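Local coordinates for ripening-associated protein (Musa acuminata, PDB 4PIT) that is a jacalin-like lectin that binds mannose-containing glycans, here with dimannose in its sugar pockets, at residues V66-E69 against G70-L73. The protein carries 1 engineered substitution. Residues are numbered along the deposited sequence; the frame is centred on the assembly and turned at random.
Sequences VLQE and GEYL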
loop_
_atom_site.group_PDB
_atom_site.type_symbol
_atom_site.label_atom_id
_atom_site.label_comp_id
_atom_site.label_asym_id
_atom_site.label_seq_id
_atom_site.Cartn_x
_atom_site.Cartn_y
_atom_site.Cartn_z
ATOM N N VAL B 66 -1.380 5.655 21.354
ATOM C CA VAL B 66 -0.928 6.980 21.767
ATOM C C VAL B 66 0.541 7.068 21.439
ATOM O O VAL B 66 1.351 6.330 22.029
ATOM C CB VAL B 66 -1.203 7.250 23.278
ATOM C CG1 VAL B 66 -0.845 8.689 23.670
ATOM C CG2 VAL B 66 -2.647 6.954 23.652
ATOM N N LEU B 67 0.899 7.925 20.485
ATOM C CA LEU B 67 2.296 8.023 20.060
ATOM C C LEU B 67 3.189 8.694 21.095
ATOM O O LEU B 67 2.918 9.813 21.526
ATOM C CB LEU B 67 2.409 8.752 18.715
ATOM C CG LEU B 67 1.618 8.100 17.570
ATOM C CD1 LEU B 67 1.684 8.989 16.303
ATOM C CD2 LEU B 67 2.140 6.689 17.279
ATOM N N GLN B 68 4.279 8.009 21.446
ATOM C CA GLN B 68 5.280 8.568 22.365
ATOM C C GLN B 68 6.181 9.556 21.591
ATOM O O GLN B 68 6.127 9.621 20.351
ATOM C CB GLN B 68 6.100 7.433 22.993
ATOM C CG GLN B 68 5.232 6.449 23.782
ATOM C CD GLN B 68 5.837 5.072 23.874
ATOM O OE1 GLN B 68 5.404 4.123 23.200
ATOM N NE2 GLN B 68 6.836 4.925 24.729
ATOM N N GLU B 69 7.016 10.337 22.305
ATOM C CA GLU B 69 7.940 11.232 21.597
ATOM C C GLU B 69 8.874 10.351 20.773
ATOM O O GLU B 69 9.317 9.304 21.254
ATOM C CB GLU B 69 8.718 12.146 22.579
ATOM C CG GLU B 69 9.483 13.285 21.912
ATOM C CD GLU B 69 8.687 14.299 21.108
ATOM O OE1 GLU B 69 7.570 14.669 21.539
ATOM O OE2 GLU B 69 9.198 14.746 20.056
ATOM N N GLY B 70 9.046 10.713 19.510
ATOM C CA GLY B 70 9.882 9.964 18.577
ATOM C C GLY B 70 9.239 8.709 18.005
ATOM O O GLY B 70 9.921 7.902 17.370
ATOM N N GLU B 71 7.928 8.524 18.241
ATOM C CA GLU B 71 7.210 7.364 17.721
ATOM C C GLU B 71 6.324 7.816 16.582
ATOM O O GLU B 71 5.637 8.834 16.703
ATOM C CB GLU B 71 6.377 6.715 18.822
ATOM C CG GLU B 71 5.785 5.362 18.441
ATOM C CD GLU B 71 4.946 4.690 19.513
ATOM O OE1 GLU B 71 4.616 5.355 20.524
ATOM O OE2 GLU B 71 4.602 3.501 19.331
ATOM N N TYR B 72 6.345 7.058 15.490
ATOM C CA TYR B 72 5.534 7.404 14.324
ATOM C C TYR B 72 4.958 6.172 13.691
ATOM O O TYR B 72 5.479 5.070 13.877
ATOM C CB TYR B 72 6.355 8.194 13.289
ATOM C CG TYR B 72 7.769 7.697 13.132
ATOM C CD1 TYR B 72 8.073 6.674 12.246
ATOM C CD2 TYR B 72 8.812 8.264 13.860
ATOM C CE1 TYR B 72 9.372 6.176 12.134
ATOM C CE2 TYR B 72 10.114 7.780 13.752
ATOM C CZ TYR B 72 10.394 6.748 12.874
ATOM O OH TYR B 72 11.682 6.276 12.743
ATOM N N LEU B 73 3.863 6.362 12.918
ATOM C CA LEU B 73 3.184 5.257 12.247
ATOM C C LEU B 73 3.916 4.859 10.989
ATOM O O LEU B 73 4.125 5.691 10.107
ATOM C CB LEU B 73 1.726 5.649 11.904
ATOM C CG LEU B 73 0.840 5.901 13.142
ATOM C CD1 LEU B 73 -0.385 6.742 12.769
ATOM C CD2 LEU B 73 0.440 4.554 13.824
#
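Glu71 reaches back across a tight bend to take the backbone N-H of Gln68, a compact example of how an acidic side chain can fasten the turn that carries it. The bend is a type II beta turn from Gln68 to Glu71, closed by the bond from Glu71 N to Gln68 O at 3.0 Å, with the donor standing above the carbonyl plane. Its third position is Gly70, whose positive phi of 78° suits a type II turn.

From here the glutamate can be traced outward. CB of Glu71 lies 3.3 Å from Gln68 O, the same carbonyl oxygen that receives the turn bond. Because CG is anti to the backbone N (chi1 -170°) and the rest of the chain is extended, the side chain runs back toward the backbone N of Gln68. CG of Glu71 meets CD2 of Leu67 at 4.0 Å, the two side chains crossing at about a right angle, so a leucine methyl packs against CG. The same Leu67 CD2 lies 4.1 Å from Glu71 CD. At the tip, Glu71 OE1 uses its anti lone pair to accept from Gln68 N at 2.8 Å, in an almost straight bond (175°). The other oxygen, OE2, is bonded to the hydroxyls of Thr96 and Tyr101, which probably fixes the rotation of the buried carboxylate.

Leu67 CD2 also approaches Leu73 CD2, 4.4 Å away, while the backbone N of Leu73 is hydrogen-bonded to a glycerol, probably from the crystallisation liquor.

The turn belongs to the connection between strands 61-66 and 73-83, which passes the chain from one four-stranded antiparallel sheet to another in the beta-prism of a jacalin-like lectin. Leu67 and Leu73 both rest on strand 86-96, neighbour of 73-83 in the sheet the chain enters, and Leu73 reaches strand 118-128 of the remaining sheet as well.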